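Local coordinates for protein hypoxanthine-guanine-xanthine phosphoribosyltransferase (PDB 1HGX) that transfers the phosphoribosyl group of 5-phospho-alpha-D-ribose 1-diphosphate to hypoxanthine, guanine or xanthine, salvaging host purines for a parasite unable to make purine nucleotides de novo, at residues Ala28-Glu33 and Ile145-Phe150; Val41-Leu46 and Lys87-Asn92; Glu102-Thr107 and Tyr160-His165. One frame throughout, in Å; residues are numbered along the deposited sequence.

Three contacts illustrate how one phosphoribosyltransferase domain uses its large mixed sheet. All three reach this sheet, but their chemistry changes with position. Contact 1 (28-33 with 145-150) is largely buried packing of helix 17-35 against strand 147-152, with a water bridge at its exposed Glu-30. Contact 2 (41-46 with 87-92) is only partly buried and entirely aliphatic across its interface, where a loop covers strand 41-45. Contact 3 (102-107 with 160-165) is buried and lies at the nucleotide, where Asp-103 both packs against Phe-162 and hydrogen-bonds the ligand. Its first segment touches both other contacts: Ile-105 meets Ile-145 of contact 1, and Glu-102 meets Val-45 of contact 2.

Contact 1: residues Ala28-Glu33 and Ile145-Phe150; sequences AAELTE and IDYCGF
The ring of Tyr-147 packs on helix 17-35, with Leu-31 over one face and Glu-30 at an edge, so that one aromatic ring serves an apolar and a polar neighbour at once. From CB the side chain sets out with CG opposite the carbonyl carbon (chi1 -51°), and at CG it already meets Leu-31 CD2, at 3.8 Å. Further along, CD1 and CE1 form the edge facing the carboxylate of Glu-30; OE2 of Glu-30 approaches Tyr-147 CE1 to 3.8 Å. The carboxylate plane is turned 70° from that of the ring. Leu-31 CD2 lies over the ring centre, nearly equidistant from the ring carbons out to CZ, and is 3.7 Å from Tyr-147 CE2. The methyl is almost exactly centred, 3.5 Å from Leu-31 CD2 to the centroid of the Tyr-147 ring and 6° off the ring normal, which makes this a CH-pi contact.

At exposed Glu-30 a water donates to Glu-30 OE2 at 2.8 Å and to Asp-146 O at 2.7 Å, tying helix to loop without direct bonding. Within the helix, Ala-28 O accepts from both Thr-32 N and Thr-32 OG1, which arrive from opposite faces of its plane. Leu-27, Phe-34 and Tyr-35 of helix 17-35 also touch the tyrosine. Lys-127 and Cys-129 of strand 125-130 add the sheet side, while Arg-23 of the helix bonds Cys-148 O and Gly-149 O, fastening strand 147-152 along the same helix.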
loop_
_atom_site.group_PDB
_atom_site.type_symbol
_atom_site.label_atom_id
_atom_site.label_comp_id
_atom_site.label_asym_id
_atom_site.label_seq_id
_atom_site.Cartn_x
_atom_site.Cartn_y
_atom_site.Cartn_z
ATOM N N ALA A 28 8.351 11.247 -9.358
ATOM C CA ALA A 28 8.147 10.160 -10.313
ATOM C C ALA A 28 8.952 10.412 -11.591
ATOM O O ALA A 28 9.546 9.489 -12.144
ATOM C CB ALA A 28 6.664 10.007 -10.629
ATOM N N ALA A 29 9.008 11.668 -12.024
ATOM C CA ALA A 29 9.761 12.036 -13.221
ATOM C C ALA A 29 11.237 11.802 -12.969
ATOM O O ALA A 29 11.957 11.269 -13.816
ATOM C CB ALA A 29 9.523 13.496 -13.554
ATOM N N GLU A 30 11.684 12.193 -11.783
ATOM C CA GLU A 30 13.077 12.033 -11.412
ATOM C C GLU A 30 13.467 10.560 -11.310
ATOM O O GLU A 30 14.525 10.151 -11.797
ATOM C CB GLU A 30 13.336 12.735 -10.087
ATOM C CG GLU A 30 14.600 13.553 -10.116
ATOM C CD GLU A 30 15.094 13.928 -8.738
ATOM O OE1 GLU A 30 14.260 14.305 -7.881
ATOM O OE2 GLU A 30 16.323 13.843 -8.515
ATOM N N LEU A 31 12.596 9.762 -10.704
ATOM C CA LEU A 31 12.837 8.331 -10.548
ATOM C C LEU A 31 12.909 7.621 -11.896
ATOM O O LEU A 31 13.767 6.764 -12.103
ATOM C CB LEU A 31 11.744 7.698 -9.689
ATOM C CG LEU A 31 11.675 8.200 -8.246
ATOM C CD1 LEU A 31 10.466 7.609 -7.526
ATOM C CD2 LEU A 31 12.961 7.848 -7.526
ATOM N N THR A 32 12.004 7.976 -12.809
ATOM C CA THR A 32 11.955 7.373 -14.144
ATOM C C THR A 32 13.291 7.522 -14.879
ATOM O O THR A 32 13.769 6.597 -15.538
ATOM C CB THR A 32 10.830 8.009 -14.978
ATOM O OG1 THR A 32 9.578 7.794 -14.319
ATOM C CG2 THR A 32 10.778 7.387 -16.363
ATOM N N GLU A 33 13.898 8.690 -14.719
ATOM C CA GLU A 33 15.175 9.012 -15.323
ATOM C C GLU A 33 16.186 7.895 -15.033
ATOM O O GLU A 33 16.793 7.333 -15.942
ATOM C CB GLU A 33 15.673 10.320 -14.710
ATOM C CG GLU A 33 16.537 11.169 -15.609
ATOM C CD GLU A 33 15.727 12.084 -16.512
ATOM O OE1 GLU A 33 14.548 12.364 -16.188
ATOM O OE2 GLU A 33 16.277 12.533 -17.543
ATOM N N ILE A 145 20.253 10.615 1.514
ATOM C CA ILE A 145 18.874 10.680 1.014
ATOM C C ILE A 145 18.940 11.126 -0.436
ATOM O O ILE A 145 19.295 12.263 -0.718
ATOM C CB ILE A 145 18.044 11.692 1.828
ATOM C CG1 ILE A 145 18.049 11.282 3.301
ATOM C CG2 ILE A 145 16.622 11.800 1.273
ATOM C CD1 ILE A 145 17.408 12.293 4.226
ATOM N N ASP A 146 18.641 10.220 -1.360
ATOM C CA ASP A 146 18.713 10.545 -2.774
ATOM C C ASP A 146 17.515 11.302 -3.309
ATOM O O ASP A 146 17.664 12.132 -4.195
ATOM C CB ASP A 146 18.950 9.283 -3.581
ATOM C CG ASP A 146 20.090 8.484 -3.036
ATOM O OD1 ASP A 146 21.241 8.811 -3.371
ATOM O OD2 ASP A 146 19.839 7.573 -2.220
ATOM N N TYR A 147 16.324 10.994 -2.805
ATOM C CA TYR A 147 15.113 11.670 -3.252
ATOM C C TYR A 147 14.345 12.006 -1.997
ATOM O O TYR A 147 14.197 11.161 -1.131
ATOM C CB TYR A 147 14.271 10.747 -4.129
ATOM C CG TYR A 147 15.040 10.114 -5.252
ATOM C CD1 TYR A 147 15.285 10.813 -6.440
ATOM C CD2 TYR A 147 15.561 8.826 -5.118
ATOM C CE1 TYR A 147 16.041 10.244 -7.462
ATOM C CE2 TYR A 147 16.315 8.246 -6.129
ATOM C CZ TYR A 147 16.556 8.958 -7.298
ATOM O OH TYR A 147 17.326 8.396 -8.285
ATOM N N CYS A 148 13.869 13.239 -1.897
ATOM C CA CYS A 148 13.129 13.679 -0.722
ATOM C C CYS A 148 11.996 14.594 -1.137
ATOM O O CYS A 148 12.201 15.517 -1.924
ATOM C CB CYS A 148 14.060 14.405 0.259
ATOM S SG CYS A 148 13.261 15.093 1.742
ATOM N N GLY A 149 10.793 14.298 -0.655
ATOM C CA GLY A 149 9.642 15.116 -0.979
ATOM C C GLY A 149 9.679 16.502 -0.351
ATOM O O GLY A 149 9.726 17.506 -1.062
ATOM N N PHE A 150 9.709 16.559 0.980
ATOM C CA PHE A 150 9.697 17.825 1.712
ATOM C C PHE A 150 10.554 17.790 2.979
ATOM O O PHE A 150 10.706 16.742 3.622
ATOM C CB PHE A 150 8.275 18.149 2.204
ATOM C CG PHE A 150 7.197 18.010 1.163
ATOM C CD1 PHE A 150 6.918 19.050 0.283
ATOM C CD2 PHE A 150 6.429 16.857 1.101
ATOM C CE1 PHE A 150 5.879 18.941 -0.642
ATOM C CE2 PHE A 150 5.396 16.739 0.184
ATOM C CZ PHE A 150 5.122 17.784 -0.689
HETATM O O HOH W 1 16.675 14.103 -5.760
#

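Contact 2: residues Val41-Leu46 and Lys87-Asn92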
loop_
_atom_site.group_PDB
_atom_site.type_symbol
_atom_site.label_atom_id
_atom_site.label_comp_id
_atom_site.label_asym_id
_atom_site.label_seq_id
_atom_site.Cartn_x
_atom_site.Cartn_y
_atom_site.Cartn_z
ATOM N N VAL A 41 13.647 -3.194 -7.595
ATOM C CA VAL A 41 12.820 -3.709 -6.520
ATOM C C VAL A 41 12.528 -2.433 -5.709
ATOM O O VAL A 41 13.441 -1.782 -5.199
ATOM C CB VAL A 41 13.578 -4.728 -5.638
ATOM C CG1 VAL A 41 12.684 -5.198 -4.495
ATOM C CG2 VAL A 41 14.015 -5.925 -6.475
ATOM N N MET A 42 11.265 -2.039 -5.663
ATOM C CA MET A 42 10.854 -0.838 -4.938
ATOM C C MET A 42 10.306 -1.300 -3.606
ATOM O O MET A 42 9.225 -1.879 -3.543
ATOM C CB MET A 42 9.738 -0.130 -5.695
ATOM C CG MET A 42 10.010 0.050 -7.154
ATOM S SD MET A 42 10.894 1.540 -7.409
ATOM C CE MET A 42 9.608 2.610 -7.312
ATOM N N ILE A 43 11.031 -1.007 -2.544
ATOM C CA ILE A 43 10.640 -1.422 -1.214
ATOM C C ILE A 43 9.836 -0.379 -0.474
ATOM O O ILE A 43 10.256 0.763 -0.345
ATOM C CB ILE A 43 11.878 -1.765 -0.373
ATOM C CG1 ILE A 43 12.687 -2.864 -1.065
ATOM C CG2 ILE A 43 11.468 -2.162 1.043
ATOM C CD1 ILE A 43 13.991 -3.145 -0.388
ATOM N N CYS A 44 8.672 -0.779 0.010
ATOM C CA CYS A 44 7.842 0.124 0.778
ATOM C C CYS A 44 7.980 -0.267 2.254
ATOM O O CYS A 44 7.800 -1.442 2.619
ATOM C CB CYS A 44 6.379 -0.003 0.350
ATOM S SG CYS A 44 5.218 0.890 1.397
ATOM N N VAL A 45 8.356 0.693 3.092
ATOM C CA VAL A 45 8.470 0.430 4.523
ATOM C C VAL A 45 7.079 0.726 5.104
ATOM O O VAL A 45 6.668 1.886 5.233
ATOM C CB VAL A 45 9.557 1.314 5.185
ATOM C CG1 VAL A 45 9.657 0.990 6.681
ATOM C CG2 VAL A 45 10.925 1.113 4.477
ATOM N N LEU A 46 6.340 -0.341 5.389
ATOM C CA LEU A 46 4.976 -0.238 5.911
ATOM C C LEU A 46 4.982 0.226 7.357
ATOM O O LEU A 46 5.948 -0.032 8.070
ATOM C CB LEU A 46 4.284 -1.589 5.811
ATOM C CG LEU A 46 4.098 -2.121 4.394
ATOM C CD1 LEU A 46 3.809 -3.604 4.447
ATOM C CD2 LEU A 46 2.987 -1.361 3.700
ATOM N N LYS A 87 8.702 -8.395 9.165
ATOM C CA LYS A 87 8.391 -8.957 7.865
ATOM C C LYS A 87 9.520 -8.545 6.940
ATOM O O LYS A 87 9.726 -7.364 6.685
ATOM C CB LYS A 87 7.036 -8.438 7.379
ATOM C CG LYS A 87 6.535 -9.066 6.094
ATOM C CD LYS A 87 7.080 -8.352 4.876
ATOM C CE LYS A 87 6.508 -8.933 3.608
ATOM N NZ LYS A 87 7.463 -8.758 2.495
ATOM N N ASP A 88 10.311 -9.526 6.534
ATOM C CA ASP A 88 11.443 -9.293 5.657
ATOM C C ASP A 88 11.006 -9.405 4.189
ATOM O O ASP A 88 9.903 -9.857 3.888
ATOM C CB ASP A 88 12.543 -10.313 5.988
ATOM C CG ASP A 88 13.946 -9.771 5.764
ATOM O OD1 ASP A 88 14.103 -8.760 5.056
ATOM O OD2 ASP A 88 14.901 -10.365 6.299
ATOM N N LEU A 89 11.891 -9.011 3.282
ATOM C CA LEU A 89 11.630 -9.047 1.849
ATOM C C LEU A 89 11.377 -10.453 1.325
ATOM O O LEU A 89 11.893 -11.431 1.867
ATOM C CB LEU A 89 12.824 -8.478 1.089
ATOM C CG LEU A 89 13.295 -7.050 1.373
ATOM C CD1 LEU A 89 14.485 -6.743 0.468
ATOM C CD2 LEU A 89 12.173 -6.057 1.136
ATOM N N LYS A 90 10.581 -10.540 0.269
ATOM C CA LYS A 90 10.292 -11.816 -0.375
ATOM C C LYS A 90 11.327 -12.001 -1.485
ATOM O O LYS A 90 11.756 -13.115 -1.786
ATOM C CB LYS A 90 8.879 -11.805 -0.965
ATOM N N THR A 91 11.767 -10.879 -2.042
ATOM C CA THR A 91 12.728 -10.844 -3.138
ATOM C C THR A 91 14.192 -10.935 -2.731
ATOM O O THR A 91 14.617 -10.340 -1.738
ATOM C CB THR A 91 12.556 -9.539 -3.938
ATOM O OG1 THR A 91 11.165 -9.352 -4.226
ATOM C CG2 THR A 91 13.339 -9.589 -5.245
ATOM N N ASN A 92 14.955 -11.713 -3.490
ATOM C CA ASN A 92 16.386 -11.818 -3.256
ATOM C C ASN A 92 16.890 -10.601 -4.026
ATOM O O ASN A 92 16.719 -10.535 -5.243
ATOM C CB ASN A 92 16.953 -13.104 -3.866
ATOM C CG ASN A 92 18.482 -13.176 -3.785
ATOM O OD1 ASN A 92 19.145 -12.216 -3.387
ATOM N ND2 ASN A 92 19.042 -14.306 -4.187
#
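The backbones of Val-41 to Ile-43 and Leu-89 to Thr-91 run in opposite directions but stay well apart, the CA atoms of Val-41 and Thr-91 being 7.9 Å from each other, so side chains alone make the join. Ile-43 and Leu-89 cross at about a right angle. The CD1 methyl of Ile-43 sits across the fork of Leu-89, 3.7 Å from Leu-89 CD1 and 3.8 Å from Leu-89 CD2, while Ile-43 CG1 also lies against Leu-89 CD2. Val-41 and Thr-91 instead reach toward each other tip to tip, with Val-41 CG2 3.9 Å from Thr-91 CG2. The threonine divides its two branches cleanly: with OG1 opposite the carbonyl carbon (chi1 -48°), its methyl serves the valine and its hydroxyl hydrogen-bonds Asp-67 OD2.

Polar bonds hold the start of the loop, where it leaves strand 84-87. Leu-89 N donates to Asp-88 OD1 at 2.8 Å, an oxygen that also pairs with Arg-121, and Lys-87 NZ reaches Asp-88 O at 3.0 Å from above the carbonyl plane, as well as Tyr-68 O. Leu-118 of helix 109-119 touches both Ile-43 and Leu-89. The arrangement belongs to the alpha/beta core of the type I phosphoribosyltransferase fold: the connection from strand 84-87, outermost within the chain, to strand 97-102 passes over a sheet face, and with helix 109-119 it covers strand 41-45.

Contact 3: residues Glu102-Thr107 and Tyr160-His165. With 5GP (guanosine-5'-monophosphate), chain C.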
loop_
_atom_site.group_PDB
_atom_site.type_symbol
_atom_site.label_atom_id
_atom_site.label_comp_id
_atom_site.label_asym_id
_atom_site.label_seq_id
_atom_site.Cartn_x
_atom_site.Cartn_y
_atom_site.Cartn_z
ATOM N N GLU A 102 10.454 5.392 2.088
ATOM C CA GLU A 102 10.147 5.650 3.489
ATOM C C GLU A 102 9.251 6.880 3.663
ATOM O O GLU A 102 9.124 7.703 2.750
ATOM C CB GLU A 102 11.481 5.830 4.251
ATOM C CG GLU A 102 11.370 6.176 5.739
ATOM C CD GLU A 102 10.719 5.077 6.583
ATOM O OE1 GLU A 102 9.518 4.784 6.398
ATOM O OE2 GLU A 102 11.409 4.517 7.456
ATOM N N ASP A 103 8.597 6.977 4.820
ATOM C CA ASP A 103 7.723 8.105 5.109
ATOM C C ASP A 103 8.445 9.344 5.654
ATOM O O ASP A 103 8.321 10.430 5.088
ATOM C CB ASP A 103 6.513 7.699 5.992
ATOM C CG ASP A 103 6.893 6.923 7.275
ATOM O OD1 ASP A 103 8.071 6.865 7.683
ATOM O OD2 ASP A 103 5.963 6.367 7.897
ATOM N N ILE A 104 9.223 9.179 6.721
ATOM C CA ILE A 104 9.943 10.300 7.306
ATOM C C ILE A 104 11.206 9.823 8.017
ATOM O O ILE A 104 11.242 8.733 8.592
ATOM C CB ILE A 104 9.043 11.095 8.297
ATOM C CG1 ILE A 104 9.754 12.358 8.801
ATOM C CG2 ILE A 104 8.632 10.223 9.471
ATOM C CD1 ILE A 104 8.834 13.284 9.553
ATOM N N ILE A 105 12.269 10.606 7.882
ATOM C CA ILE A 105 13.540 10.307 8.525
ATOM C C ILE A 105 13.727 11.351 9.624
ATOM O O ILE A 105 13.731 12.556 9.356
ATOM C CB ILE A 105 14.697 10.334 7.514
ATOM C CG1 ILE A 105 14.540 9.147 6.548
ATOM C CG2 ILE A 105 16.052 10.276 8.233
ATOM C CD1 ILE A 105 15.594 9.070 5.479
ATOM N N ASP A 106 13.781 10.875 10.863
ATOM C CA ASP A 106 13.939 11.732 12.025
ATOM C C ASP A 106 15.417 11.780 12.436
ATOM O O ASP A 106 16.174 12.587 11.907
ATOM C CB ASP A 106 13.050 11.201 13.157
ATOM C CG ASP A 106 12.941 12.158 14.332
ATOM O OD1 ASP A 106 13.705 13.145 14.419
ATOM O OD2 ASP A 106 12.073 11.905 15.192
ATOM N N THR A 107 15.841 10.919 13.359
ATOM C CA THR A 107 17.238 10.919 13.788
ATOM C C THR A 107 18.115 10.157 12.808
ATOM O O THR A 107 19.343 10.251 12.861
ATOM C CB THR A 107 17.409 10.272 15.165
ATOM O OG1 THR A 107 17.115 8.873 15.074
ATOM C CG2 THR A 107 16.482 10.924 16.185
ATOM N N TYR A 160 -1.791 11.961 5.746
ATOM C CA TYR A 160 -1.307 11.301 4.534
ATOM C C TYR A 160 -0.415 10.100 4.858
ATOM O O TYR A 160 0.731 10.011 4.408
ATOM C CB TYR A 160 -0.554 12.319 3.661
ATOM C CG TYR A 160 -0.207 11.806 2.284
ATOM C CD1 TYR A 160 -1.209 11.438 1.383
ATOM C CD2 TYR A 160 1.126 11.669 1.885
ATOM C CE1 TYR A 160 -0.885 10.946 0.112
ATOM C CE2 TYR A 160 1.453 11.183 0.630
ATOM C CZ TYR A 160 0.448 10.824 -0.247
ATOM O OH TYR A 160 0.792 10.363 -1.490
ATOM N N GLY A 161 -0.948 9.176 5.645
ATOM C CA GLY A 161 -0.178 8.013 6.029
ATOM C C GLY A 161 0.412 8.112 7.427
ATOM O O GLY A 161 0.601 7.083 8.078
ATOM N N PHE A 162 0.747 9.325 7.876
ATOM C CA PHE A 162 1.314 9.528 9.219
ATOM C C PHE A 162 0.192 9.458 10.246
ATOM O O PHE A 162 -0.778 10.212 10.155
ATOM C CB PHE A 162 1.984 10.899 9.342
ATOM C CG PHE A 162 3.205 11.063 8.492
ATOM C CD1 PHE A 162 4.360 10.345 8.766
ATOM C CD2 PHE A 162 3.209 11.949 7.423
ATOM C CE1 PHE A 162 5.503 10.509 7.988
ATOM C CE2 PHE A 162 4.352 12.118 6.639
ATOM C CZ PHE A 162 5.500 11.397 6.922
ATOM N N ASP A 163 0.329 8.566 11.225
ATOM C CA ASP A 163 -0.688 8.403 12.261
ATOM C C ASP A 163 -0.171 8.740 13.648
ATOM O O ASP A 163 1.034 8.888 13.868
ATOM C CB ASP A 163 -1.178 6.946 12.304
ATOM C CG ASP A 163 -0.215 6.024 13.056
ATOM O OD1 ASP A 163 0.820 5.634 12.478
ATOM O OD2 ASP A 163 -0.481 5.706 14.238
ATOM N N PHE A 164 -1.106 8.814 14.585
ATOM C CA PHE A 164 -0.821 9.024 15.995
ATOM C C PHE A 164 -1.863 8.145 16.677
ATOM O O PHE A 164 -3.062 8.401 16.563
ATOM C CB PHE A 164 -1.012 10.479 16.431
ATOM C CG PHE A 164 -0.898 10.672 17.919
ATOM C CD1 PHE A 164 0.341 10.587 18.549
ATOM C CD2 PHE A 164 -2.032 10.865 18.695
ATOM C CE1 PHE A 164 0.445 10.686 19.940
ATOM C CE2 PHE A 164 -1.943 10.963 20.082
ATOM C CZ PHE A 164 -0.703 10.871 20.705
ATOM N N HIS A 165 -1.416 7.073 17.323
ATOM C CA HIS A 165 -2.329 6.147 18.000
ATOM C C HIS A 165 -3.356 5.566 17.043
ATOM O O HIS A 165 -4.540 5.464 17.370
ATOM C CB HIS A 165 -3.027 6.824 19.182
ATOM C CG HIS A 165 -2.129 7.051 20.356
ATOM N ND1 HIS A 165 -2.454 7.904 21.390
ATOM C CD2 HIS A 165 -0.904 6.551 20.649
ATOM C CE1 HIS A 165 -1.465 7.921 22.268
ATOM N NE2 HIS A 165 -0.514 7.109 21.840
HETATM P P 5GP C . 14.350 7.749 13.181
HETATM O O1P 5GP C . 14.777 8.428 11.938
HETATM O O2P 5GP C . 14.881 6.389 13.294
HETATM O O3P 5GP C . 14.579 8.604 14.360
HETATM O "O5'" 5GP C . 12.792 7.734 13.132
HETATM C "C5'" 5GP C . 12.003 7.529 11.968
HETATM C "C4'" 5GP C . 10.873 6.655 12.337
HETATM O "O4'" 5GP C . 9.961 7.263 13.267
HETATM C "C3'" 5GP C . 10.062 6.272 11.137
HETATM O "O3'" 5GP C . 9.470 5.023 11.476
HETATM C "C2'" 5GP C . 9.027 7.328 11.176
HETATM O "O2'" 5GP C . 7.864 6.889 10.492
HETATM C "C1'" 5GP C . 8.720 7.588 12.651
HETATM N N9 5GP C . 8.442 9.060 12.872
HETATM C C8 5GP C . 9.391 10.064 12.989
HETATM N N7 5GP C . 8.889 11.268 13.113
HETATM C C5 5GP C . 7.504 11.085 13.059
HETATM C C6 5GP C . 6.463 12.066 13.021
HETATM O O6 5GP C . 6.568 13.279 13.196
HETATM N N1 5GP C . 5.217 11.515 12.754
HETATM C C2 5GP C . 4.982 10.157 12.559
HETATM N N2 5GP C . 3.710 9.776 12.432
HETATM N N3 5GP C . 5.957 9.216 12.628
HETATM C C4 5GP C . 7.209 9.747 12.850
#
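A chi1 of 51° puts CG of Asp-103 in the crowded position between backbone N and carbonyl carbon, whereas Phe-162 holds CG opposite its carbonyl carbon (chi1 -67°), which brings the far end of the ring, CE1 and CZ, up against Asp-103 and Ile-104. The segment 102-107 belongs to the PRPP-binding motif of the type I phosphoribosyltransferases, the acidic pair followed by the phosphate-binding turn.

The ring of Phe-162 presents an edge to Asp-103, with Asp-103 O near the ring plane 3.5 Å from Phe-162 CZ, and Asp-103 CB is 3.6 Å from Phe-162 CE1. The carboxylate lies only 27° from parallel to the ring. Ile-104 comes in at about a right angle. Its CG2 methyl touches protein and nucleotide together, 3.5 Å from Phe-162 CE1 and 3.4 Å from C2' of the GMP. The guanine N2 lies obliquely to the Phe-162 ring, closest to CB and CD1 of that residue.

Asp-103 then turns from packing to recognition: its OD1 accepts from the ribose O2' at 2.8 Å and also from Ile-104 N, so the oxygen has two donors. Asp-103 N in its turn is held by the anti lone pair of Glu-102 OE1. Outside the two segments, Lys-134, Ile-157, Gly-108 and Thr-110 add further hydrogen bonds to the nucleotide. Asp-106, probably the proton acceptor of the reaction, as in related enzymes, gives its backbone N to O1P at 2.9 Å. Beside it, phosphate oxygen O3P is gripped twice by one residue, from Thr-107 N at 2.8 Å and from Thr-107 OG1 at 2.6 Å.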